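Local coordinates for protein putative fructosamine-3-kinase (Thermobifida fusca YX, PDB 3F7W) that probably acts as a kinase of the fructosamine kinase family, whose members share the two-lobed architecture of protein kinases, at residues 10-15 and 81-86; 27-32 and 43-48; 139-144 and 176-181. All blocks are in the same frame, centred on the assembly; numbering follows the deposited sequence.

Contact 1 (10-15 and 81-86). With EDO (1,2-ethanediol), chain F; EDO (1,2-ethanediol), chain E.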
loop_
_atom_site.group_PDB
_atom_site.type_symbol
_atom_site.label_atom_id
_atom_site.label_comp_id
_atom_site.label_asym_id
_atom_site.label_seq_id
_atom_site.Cartn_x
_atom_site.Cartn_y
_atom_site.Cartn_z
ATOM N N THR A 10 20.133 -15.722 8.354
ATOM C CA THR A 10 20.594 -16.244 9.624
ATOM C C THR A 10 21.107 -15.151 10.563
ATOM O O THR A 10 20.805 -15.169 11.763
ATOM C CB THR A 10 21.657 -17.330 9.408
ATOM O OG1 THR A 10 21.036 -18.406 8.688
ATOM C CG2 THR A 10 22.239 -17.834 10.763
ATOM N N GLU A 11 21.871 -14.210 10.025
ATOM C CA GLU A 11 22.377 -13.097 10.822
ATOM C C GLU A 11 21.227 -12.272 11.393
ATOM O O GLU A 11 21.254 -11.877 12.557
ATOM C CB GLU A 11 23.270 -12.193 9.965
ATOM C CG GLU A 11 23.952 -11.047 10.724
ATOM C CD GLU A 11 25.005 -11.530 11.705
ATOM O OE1 GLU A 11 25.805 -12.416 11.339
ATOM O OE2 GLU A 11 25.036 -11.015 12.841
ATOM N N LEU A 12 20.228 -11.996 10.560
ATOM C CA LEU A 12 19.137 -11.107 10.951
ATOM C C LEU A 12 18.118 -11.752 11.873
ATOM O O LEU A 12 17.530 -11.063 12.696
ATOM C CB LEU A 12 18.448 -10.533 9.715
ATOM C CG LEU A 12 19.299 -9.559 8.921
ATOM C CD1 LEU A 12 18.554 -9.155 7.670
ATOM C CD2 LEU A 12 19.680 -8.354 9.800
ATOM N N THR A 13 17.917 -13.061 11.751
ATOM C CA THR A 13 16.898 -13.780 12.552
ATOM C C THR A 13 17.437 -14.626 13.675
ATOM O O THR A 13 16.684 -15.051 14.543
ATOM C CB THR A 13 16.057 -14.716 11.660
ATOM O OG1 THR A 13 16.874 -15.810 11.190
ATOM C CG2 THR A 13 15.475 -13.954 10.521
ATOM N N GLY A 14 18.730 -14.925 13.631
ATOM C CA GLY A 14 19.373 -15.844 14.546
ATOM C C GLY A 14 19.017 -17.311 14.326
ATOM O O GLY A 14 19.374 -18.150 15.123
ATOM N N ARG A 15 18.309 -17.614 13.246
ATOM C CA ARG A 15 17.825 -18.968 12.986
ATOM C C ARG A 15 18.615 -19.611 11.841
ATOM O O ARG A 15 19.013 -18.929 10.898
ATOM C CB ARG A 15 16.348 -18.907 12.600
ATOM C CG ARG A 15 15.418 -18.316 13.668
ATOM C CD ARG A 15 15.094 -19.302 14.753
ATOM N NE ARG A 15 14.270 -20.394 14.234
ATOM C CZ ARG A 15 12.940 -20.383 14.127
ATOM N NH1 ARG A 15 12.229 -19.335 14.526
ATOM N NH2 ARG A 15 12.303 -21.439 13.621
ATOM N N GLY A 81 13.149 -10.367 10.475
ATOM C CA GLY A 81 14.370 -9.562 10.578
ATOM C C GLY A 81 14.541 -8.654 9.385
ATOM O O GLY A 81 14.019 -8.929 8.307
ATOM N N TRP A 82 15.311 -7.584 9.551
ATOM C CA TRP A 82 15.561 -6.699 8.435
ATOM C C TRP A 82 16.784 -5.819 8.632
ATOM O O TRP A 82 17.252 -5.598 9.764
ATOM C CB TRP A 82 14.332 -5.826 8.193
ATOM C CG TRP A 82 14.133 -4.781 9.231
ATOM C CD1 TRP A 82 13.541 -4.936 10.469
ATOM C CD2 TRP A 82 14.544 -3.422 9.151
ATOM N NE1 TRP A 82 13.544 -3.745 11.135
ATOM C CE2 TRP A 82 14.157 -2.797 10.361
ATOM C CE3 TRP A 82 15.187 -2.659 8.170
ATOM C CZ2 TRP A 82 14.383 -1.441 10.606
ATOM C CZ3 TRP A 82 15.425 -1.293 8.424
ATOM C CH2 TRP A 82 15.042 -0.712 9.633
ATOM N N ASP A 83 17.284 -5.315 7.511
ATOM C CA ASP A 83 18.262 -4.233 7.490
ATOM C C ASP A 83 18.048 -3.484 6.199
ATOM O O ASP A 83 17.070 -3.720 5.511
ATOM C CB ASP A 83 19.690 -4.741 7.664
ATOM C CG ASP A 83 20.163 -5.634 6.516
ATOM O OD1 ASP A 83 19.568 -5.644 5.423
ATOM O OD2 ASP A 83 21.167 -6.319 6.767
ATOM N N ASP A 84 18.938 -2.554 5.856
ATOM C CA ASP A 84 18.699 -1.717 4.670
ATOM C C ASP A 84 18.764 -2.515 3.363
ATOM O O ASP A 84 18.384 -1.993 2.318
ATOM C CB ASP A 84 19.700 -0.567 4.582
ATOM C CG ASP A 84 19.549 0.438 5.705
ATOM O OD1 ASP A 84 18.420 0.670 6.180
ATOM O OD2 ASP A 84 20.581 0.997 6.115
ATOM N N ARG A 85 19.269 -3.743 3.427
ATOM C CA ARG A 85 19.462 -4.591 2.210
ATOM C C ARG A 85 18.474 -5.781 2.104
ATOM O O ARG A 85 18.381 -6.412 1.039
ATOM C CB ARG A 85 20.860 -5.241 2.225
ATOM C CG ARG A 85 22.042 -4.416 2.706
ATOM C CD ARG A 85 22.371 -3.332 1.719
ATOM N NE ARG A 85 22.644 -3.879 0.393
ATOM C CZ ARG A 85 22.776 -3.139 -0.700
ATOM N NH1 ARG A 85 22.646 -1.813 -0.654
ATOM N NH2 ARG A 85 22.993 -3.725 -1.842
ATOM N N THR A 86 17.824 -6.132 3.228
ATOM C CA THR A 86 17.171 -7.447 3.390
ATOM C C THR A 86 15.925 -7.277 4.265
ATOM O O THR A 86 15.937 -6.535 5.258
ATOM C CB THR A 86 18.088 -8.444 4.073
ATOM O OG1 THR A 86 19.420 -8.321 3.559
ATOM C CG2 THR A 86 17.609 -9.891 3.907
HETATM C C1 EDO F . 10.500 -4.147 13.870
HETATM O O1 EDO F . 11.009 -5.085 12.918
HETATM C C2 EDO F . 10.942 -2.734 13.521
HETATM O O2 EDO F . 12.353 -2.670 13.735
HETATM C C1 EDO E . 8.213 -19.660 13.591
HETATM O O1 EDO E . 9.467 -20.293 13.381
HETATM C C2 EDO E . 8.190 -18.817 14.861
HETATM O O2 EDO E . 9.186 -19.208 15.793
HETATM O O HOH W 1 16.726 -8.207 12.078
#

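Contact 2 (27-32 and 43-48). With EDO (1,2-ethanediol), chain G.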
loop_
_atom_site.group_PDB
_atom_site.type_symbol
_atom_site.label_atom_id
_atom_site.label_comp_id
_atom_site.label_asym_id
_atom_site.label_seq_id
_atom_site.Cartn_x
_atom_site.Cartn_y
_atom_site.Cartn_z
ATOM N N HIS A 27 10.751 -4.456 -8.881
ATOM C CA HIS A 27 11.508 -3.227 -9.022
ATOM C C HIS A 27 13.001 -3.569 -8.999
ATOM O O HIS A 27 13.456 -4.255 -9.896
ATOM C CB HIS A 27 11.084 -2.232 -7.957
ATOM C CG HIS A 27 9.652 -1.837 -8.058
ATOM N ND1 HIS A 27 9.154 -1.107 -9.120
ATOM C CD2 HIS A 27 8.610 -2.062 -7.226
ATOM C CE1 HIS A 27 7.859 -0.908 -8.932
ATOM N NE2 HIS A 27 7.504 -1.477 -7.792
ATOM N N ARG A 28 13.682 -3.164 -7.921
ATOM C CA ARG A 28 15.144 -3.199 -7.821
ATOM C C ARG A 28 15.658 -4.350 -6.929
ATOM O O ARG A 28 16.864 -4.449 -6.690
ATOM C CB ARG A 28 15.671 -1.863 -7.242
ATOM C CG ARG A 28 14.794 -0.591 -7.444
ATOM C CD ARG A 28 14.717 -0.137 -8.901
ATOM N NE ARG A 28 14.842 1.322 -9.007
ATOM C CZ ARG A 28 14.076 2.128 -9.741
ATOM N NH1 ARG A 28 13.081 1.662 -10.490
ATOM N NH2 ARG A 28 14.327 3.436 -9.730
ATOM N N TRP A 29 14.761 -5.204 -6.435
ATOM C CA TRP A 29 15.140 -6.255 -5.479
ATOM C C TRP A 29 14.633 -7.628 -5.907
ATOM O O TRP A 29 13.764 -7.742 -6.776
ATOM C CB TRP A 29 14.667 -5.914 -4.072
ATOM C CG TRP A 29 13.292 -5.462 -4.024
ATOM C CD1 TRP A 29 12.180 -6.227 -3.809
ATOM C CD2 TRP A 29 12.841 -4.115 -4.207
ATOM N NE1 TRP A 29 11.054 -5.424 -3.829
ATOM C CE2 TRP A 29 11.430 -4.129 -4.096
ATOM C CE3 TRP A 29 13.495 -2.898 -4.443
ATOM C CZ2 TRP A 29 10.654 -2.958 -4.212
ATOM C CZ3 TRP A 29 12.725 -1.729 -4.572
ATOM C CH2 TRP A 29 11.317 -1.773 -4.458
ATOM N N HIS A 30 15.229 -8.654 -5.319
ATOM C CA HIS A 30 14.952 -10.028 -5.644
ATOM C C HIS A 30 14.112 -10.673 -4.543
ATOM O O HIS A 30 14.197 -10.267 -3.377
ATOM C CB HIS A 30 16.277 -10.763 -5.804
ATOM C CG HIS A 30 17.149 -10.173 -6.872
ATOM N ND1 HIS A 30 17.177 -10.656 -8.163
ATOM C CD2 HIS A 30 17.990 -9.112 -6.853
ATOM C CE1 HIS A 30 18.013 -9.930 -8.886
ATOM N NE2 HIS A 30 18.510 -8.980 -8.118
ATOM N N LEU A 31 13.317 -11.683 -4.914
ATOM C CA LEU A 31 12.393 -12.353 -3.985
ATOM C C LEU A 31 12.758 -13.812 -3.794
ATOM O O LEU A 31 13.230 -14.499 -4.724
ATOM C CB LEU A 31 10.958 -12.249 -4.515
ATOM C CG LEU A 31 10.516 -10.859 -4.973
ATOM C CD1 LEU A 31 9.048 -10.875 -5.475
ATOM C CD2 LEU A 31 10.703 -9.893 -3.833
ATOM N N TYR A 32 12.557 -14.303 -2.575
ATOM C CA TYR A 32 12.944 -15.658 -2.229
ATOM C C TYR A 32 11.971 -16.265 -1.229
ATOM O O TYR A 32 11.417 -15.557 -0.399
ATOM C CB TYR A 32 14.337 -15.705 -1.598
ATOM C CG TYR A 32 15.411 -15.087 -2.431
ATOM C CD1 TYR A 32 15.715 -13.736 -2.308
ATOM C CD2 TYR A 32 16.133 -15.849 -3.357
ATOM C CE1 TYR A 32 16.707 -13.145 -3.111
ATOM C CE2 TYR A 32 17.125 -15.275 -4.148
ATOM C CZ TYR A 32 17.399 -13.922 -4.021
ATOM O OH TYR A 32 18.376 -13.370 -4.803
ATOM N N PHE A 43 9.324 -15.346 3.603
ATOM C CA PHE A 43 9.372 -14.577 2.368
ATOM C C PHE A 43 10.463 -13.520 2.572
ATOM O O PHE A 43 10.408 -12.761 3.529
ATOM C CB PHE A 43 8.039 -13.922 2.067
ATOM C CG PHE A 43 8.046 -13.076 0.804
ATOM C CD1 PHE A 43 8.336 -13.643 -0.407
ATOM C CD2 PHE A 43 7.688 -11.740 0.837
ATOM C CE1 PHE A 43 8.322 -12.888 -1.565
ATOM C CE2 PHE A 43 7.671 -10.988 -0.342
ATOM C CZ PHE A 43 8.001 -11.574 -1.524
ATOM N N VAL A 44 11.424 -13.472 1.660
ATOM C CA VAL A 44 12.600 -12.604 1.826
ATOM C C VAL A 44 12.768 -11.746 0.564
ATOM O O VAL A 44 12.756 -12.279 -0.569
ATOM C CB VAL A 44 13.859 -13.438 2.117
ATOM C CG1 VAL A 44 15.109 -12.574 2.229
ATOM C CG2 VAL A 44 13.658 -14.341 3.408
ATOM N N LYS A 45 12.859 -10.434 0.774
ATOM C CA LYS A 45 13.262 -9.476 -0.261
ATOM C C LYS A 45 14.711 -9.125 0.011
ATOM O O LYS A 45 15.127 -8.959 1.177
ATOM C CB LYS A 45 12.458 -8.188 -0.212
ATOM C CG LYS A 45 11.001 -8.332 -0.401
ATOM C CD LYS A 45 10.290 -7.011 -0.241
ATOM C CE LYS A 45 8.779 -7.193 -0.408
ATOM N NZ LYS A 45 8.111 -5.863 -0.492
ATOM N N ALA A 46 15.484 -9.000 -1.047
ATOM C CA ALA A 46 16.906 -8.686 -0.886
ATOM C C ALA A 46 17.414 -7.903 -2.084
ATOM O O ALA A 46 17.203 -8.288 -3.224
ATOM C CB ALA A 46 17.734 -9.965 -0.710
ATOM N N LEU A 47 18.116 -6.814 -1.799
ATOM C CA LEU A 47 18.907 -6.138 -2.794
ATOM C C LEU A 47 20.163 -6.972 -3.055
ATOM O O LEU A 47 20.630 -7.668 -2.166
ATOM C CB LEU A 47 19.326 -4.776 -2.273
ATOM C CG LEU A 47 18.186 -3.779 -2.202
ATOM C CD1 LEU A 47 18.548 -2.629 -1.256
ATOM C CD2 LEU A 47 17.965 -3.316 -3.609
ATOM N N PRO A 48 20.692 -6.920 -4.271
ATOM C CA PRO A 48 21.929 -7.681 -4.492
ATOM C C PRO A 48 23.052 -7.142 -3.600
ATOM O O PRO A 48 23.068 -5.951 -3.283
ATOM C CB PRO A 48 22.240 -7.447 -5.978
ATOM C CG PRO A 48 21.017 -6.881 -6.579
ATOM C CD PRO A 48 20.243 -6.210 -5.475
HETATM C C1 EDO G . 11.137 -3.426 -1.043
HETATM O O1 EDO G . 9.840 -3.633 -1.615
HETATM C C2 EDO G . 11.085 -2.164 -0.241
HETATM O O2 EDO G . 10.241 -2.475 0.841
HETATM O O HOH W 2 8.279 -6.448 -3.565
#

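Contact 3 (139-144 and 176-181)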
loop_
_atom_site.group_PDB
_atom_site.type_symbol
_atom_site.label_atom_id
_atom_site.label_comp_id
_atom_site.label_asym_id
_atom_site.label_seq_id
_atom_site.Cartn_x
_atom_site.Cartn_y
_atom_site.Cartn_z
ATOM N N SER A 139 -1.965 17.589 9.885
ATOM C CA SER A 139 -3.107 17.450 10.765
ATOM C C SER A 139 -4.445 17.362 10.020
ATOM O O SER A 139 -5.435 16.948 10.599
ATOM C CB SER A 139 -3.127 18.633 11.746
ATOM O OG SER A 139 -3.164 19.859 11.029
ATOM N N THR A 140 -4.486 17.791 8.759
ATOM C CA THR A 140 -5.728 17.855 7.988
ATOM C C THR A 140 -5.556 17.140 6.642
ATOM O O THR A 140 -4.505 17.233 6.007
ATOM C CB THR A 140 -6.165 19.323 7.767
ATOM O OG1 THR A 140 -5.134 20.043 7.083
ATOM C CG2 THR A 140 -6.445 20.002 9.103
ATOM N N TRP A 141 -6.587 16.419 6.210
ATOM C CA TRP A 141 -6.455 15.586 5.023
ATOM C C TRP A 141 -6.330 16.341 3.679
ATOM O O TRP A 141 -5.466 15.989 2.867
ATOM C CB TRP A 141 -7.559 14.514 4.975
ATOM C CG TRP A 141 -7.372 13.583 3.822
ATOM C CD1 TRP A 141 -6.514 12.557 3.743
ATOM C CD2 TRP A 141 -8.039 13.657 2.566
ATOM N NE1 TRP A 141 -6.589 11.958 2.505
ATOM C CE2 TRP A 141 -7.530 12.613 1.764
ATOM C CE3 TRP A 141 -9.020 14.497 2.041
ATOM C CZ2 TRP A 141 -7.960 12.393 0.471
ATOM C CZ3 TRP A 141 -9.446 14.281 0.744
ATOM C CH2 TRP A 141 -8.917 13.218 -0.024
ATOM N N PRO A 142 -7.189 17.348 3.419
ATOM C CA PRO A 142 -7.104 17.968 2.089
ATOM C C PRO A 142 -5.719 18.511 1.758
ATOM O O PRO A 142 -5.227 18.300 0.651
ATOM C CB PRO A 142 -8.148 19.116 2.156
ATOM C CG PRO A 142 -9.114 18.665 3.201
ATOM C CD PRO A 142 -8.258 17.958 4.229
ATOM N N GLU A 143 -5.086 19.175 2.720
ATOM C CA GLU A 143 -3.729 19.689 2.517
ATOM C C GLU A 143 -2.694 18.570 2.329
ATOM O O GLU A 143 -1.824 18.639 1.470
ATOM C CB GLU A 143 -3.329 20.560 3.711
ATOM C CG GLU A 143 -4.069 21.898 3.805
ATOM C CD GLU A 143 -5.558 21.806 4.183
ATOM O OE1 GLU A 143 -6.024 20.811 4.810
ATOM O OE2 GLU A 143 -6.273 22.775 3.850
ATOM N N PHE A 144 -2.759 17.573 3.191
ATOM C CA PHE A 144 -1.915 16.411 3.063
ATOM C C PHE A 144 -2.057 15.752 1.678
ATOM O O PHE A 144 -1.066 15.454 1.008
ATOM C CB PHE A 144 -2.280 15.426 4.180
ATOM C CG PHE A 144 -1.682 14.077 4.018
ATOM C CD1 PHE A 144 -0.333 13.868 4.249
ATOM C CD2 PHE A 144 -2.480 12.998 3.645
ATOM C CE1 PHE A 144 0.215 12.610 4.088
ATOM C CE2 PHE A 144 -1.929 11.734 3.501
ATOM C CZ PHE A 144 -0.586 11.550 3.721
ATOM N N ASP A 176 -8.512 22.453 -6.378
ATOM C CA ASP A 176 -9.127 23.735 -6.038
ATOM C C ASP A 176 -10.507 23.549 -5.413
ATOM O O ASP A 176 -10.966 24.433 -4.682
ATOM C CB ASP A 176 -9.228 24.631 -7.274
ATOM C CG ASP A 176 -7.875 25.161 -7.739
ATOM O OD1 ASP A 176 -6.858 25.015 -7.013
ATOM O OD2 ASP A 176 -7.831 25.738 -8.849
ATOM N N ALA A 177 -11.157 22.415 -5.712
ATOM C CA ALA A 177 -12.501 22.089 -5.213
ATOM C C ALA A 177 -12.453 21.136 -4.021
ATOM O O ALA A 177 -13.487 20.709 -3.498
ATOM C CB ALA A 177 -13.343 21.500 -6.349
ATOM N N LEU A 178 -11.239 20.827 -3.574
ATOM C CA LEU A 178 -11.026 19.737 -2.639
ATOM C C LEU A 178 -11.706 19.958 -1.297
ATOM O O LEU A 178 -12.189 19.007 -0.692
ATOM C CB LEU A 178 -9.523 19.462 -2.455
ATOM C CG LEU A 178 -9.094 18.196 -1.730
ATOM C CD1 LEU A 178 -9.755 16.963 -2.339
ATOM C CD2 LEU A 178 -7.543 18.069 -1.734
ATOM N N ASP A 179 -11.767 21.192 -0.802
ATOM C CA ASP A 179 -12.364 21.408 0.530
ATOM C C ASP A 179 -13.909 21.345 0.506
ATOM O O ASP A 179 -14.549 21.443 1.550
ATOM C CB ASP A 179 -11.817 22.683 1.219
ATOM C CG ASP A 179 -10.634 22.385 2.166
ATOM O OD1 ASP A 179 -10.864 21.924 3.318
ATOM O OD2 ASP A 179 -9.470 22.614 1.758
ATOM N N HIS A 180 -14.500 21.165 -0.676
ATOM C CA HIS A 180 -15.879 20.659 -0.767
ATOM C C HIS A 180 -15.875 19.158 -1.026
ATOM O O HIS A 180 -16.553 18.396 -0.339
ATOM C CB HIS A 180 -16.677 21.320 -1.887
ATOM C CG HIS A 180 -17.936 20.580 -2.242
ATOM N ND1 HIS A 180 -18.993 20.441 -1.365
ATOM C CD2 HIS A 180 -18.296 19.920 -3.369
ATOM C CE1 HIS A 180 -19.951 19.737 -1.942
ATOM N NE2 HIS A 180 -19.552 19.404 -3.157
ATOM N N LEU A 181 -15.068 18.733 -1.992
ATOM C CA LEU A 181 -15.086 17.329 -2.453
ATOM C C LEU A 181 -14.688 16.326 -1.363
ATOM O O LEU A 181 -15.139 15.185 -1.377
ATOM C CB LEU A 181 -14.181 17.155 -3.684
ATOM C CG LEU A 181 -14.628 17.951 -4.920
ATOM C CD1 LEU A 181 -13.592 17.828 -6.014
ATOM C CD2 LEU A 181 -15.995 17.505 -5.439
HETATM O O HOH W 3 -8.521 21.357 5.799
#

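Contact 1 (10-15 and 81-86)
L12 joins the C-terminal end of helix 3-13 to the outer strand 79-83 and the start of strand 86-90, in a small van der Waals contact supplemented by one water bridge. Its CB points toward the strand, and the two methyls divide the work. CD1 lies 3.7 Å from T86 CB, while CD2 sits 3.7 Å from the carbonyl oxygen W82 O and also reaches D83 OD2, the leucine and aspartate side chains crossing at about a right angle. Closer to the backbone, a water donates to L12 O and accepts from W82 N, each at 3.0 Å, linking the end of the helix to the strand. This is the edge of the antiparallel sheet in the N-terminal lobe of a protein-kinase-like fold, where strands 79-83 and 86-90 form a tight hairpin. An Asx turn stiffens its corner: D83 OD1 accepts from R85 N at 2.8 Å, the donor standing 43° out of the carboxylate plane. T86 OG1 is hydrogen-bonded to R8 of helix 3-13. After L12 the helix gives way at G14, whose positive phi turns the chain, and an ST turn spans this point: T13 OG1, also bonded to V9 O, accepts from R15 N at 3.1 Å.

Contact 2 (27-32 and 43-48)
R28 meets the second strand through its backbone, with its carbonyl oxygen R28 O 3.5 Å from L47 CD2, at the open end of the antiparallel beta hairpin 29-36/41-46. This hairpin forms part of the five-stranded sheet of the kinase-like N-terminal lobe. W29 comes next. Its chi1 of 47° sets CG between the backbone N and the carbonyl carbon, and the indole lies side by side with the K45 side chain, both pointing the same way. A water in the plane of the indole accepts from W29 NE1 and from K45 NZ, bridging the indole N-H and the ammonium group, and H27 CB covers one face of the ring. K45 NZ also forms salt bridges with E61 of helix 57-68 and with D211, a pattern that recalls the lysine-glutamate pair and metal-binding aspartate of protein kinases. H30 pairs with A46: H30 N donates to A46 O at 2.9 Å, nearly straight at 174°, and A46 N returns the bond to H30 O. The imidazole crosses P48 at about a right angle, bringing P48 CG to 3.6 Å from H30 NE2. L31, opposite K45 in a non-hydrogen-bonded pair, sets CD2 against both K45 CG at 3.8 Å and F43 CZ at 3.9 Å. On the other sheet face, toward helix 3-13, Y32 pairs with V44 through two backbone bonds; V44 O lies at the edge of its ring, and Y32 CE1 stands 4.1 Å from A46 CB.

Contact 3 (139-144 and 176-181)
L178 reaches from the short helix 178-181 to the first turn of helix 141-159, where W141 and P142 receive it. Its CB already points toward that turn. With chi1 of -168° CG swings anti to the backbone N and comes to 4.1 Å from P142 CB, and the chain then forks. CD1 goes to the tryptophan, 4.1 Å from W141 CZ3, with the two side chains crossing at about a right angle. CD2 turns to the backbone and lies 3.3 Å from P142 O, a close approach of a methyl to a carbonyl oxygen. The same leucine also touches A146 one turn along and L257 of helix 251-270, so it meets two other helices. W141 is held in turn by aromatic neighbours: Y145 stacks on it and H218 meets it edge-to-face.

Farther out, D179 lies across P142, with D179 OD1 3.7 Å from P142 CG. Its other oxygen, OD2, is 3.8 Å from E143 OE2, two acidic groups that would be expected to repel one another, although D179 was modelled in two conformers and this part of the contact is less certain. E143 has partners of its own: T140 OG1 donates to E143 OE1 at 2.6 Å, from 45° above the carboxylate plane, and a water donates to the same OE1 at 2.7 Å while bonding weakly to D179 OD1. T140 occupies the N-cap position, but its hydroxyl, spent on E143 OE1, does not cap the helix. P142 has no N-H to satisfy, which suits a first helical turn, whose N-H groups find no acceptor within the helix. Apolar side chains within and acids at the surface make this a helix-to-helix junction of the predominantly helical C-terminal lobe of the kinase-like fold.

In the fold
Contacts 1 and 2 belong to the N-terminal lobe and reach the same five-stranded antiparallel sheet, their centres 13 Å apart. In sequence, contact 2 falls between the two segments of contact 1, and the two meet directly: R85 O and L47 N are 2.9 Å apart, a probable hydrogen bond at the ends of neighbouring strands. Helix 3-13 touches both, through L12 in one and R8 in the other. Contact 3 comes later in the chain, among the helices of the C-terminal lobe, on the opposite side of the chain's centre; its centre is 41 Å from that of contact 1 and 37 Å from that of contact 2. The three therefore sample both lobes of a kinase-like fold.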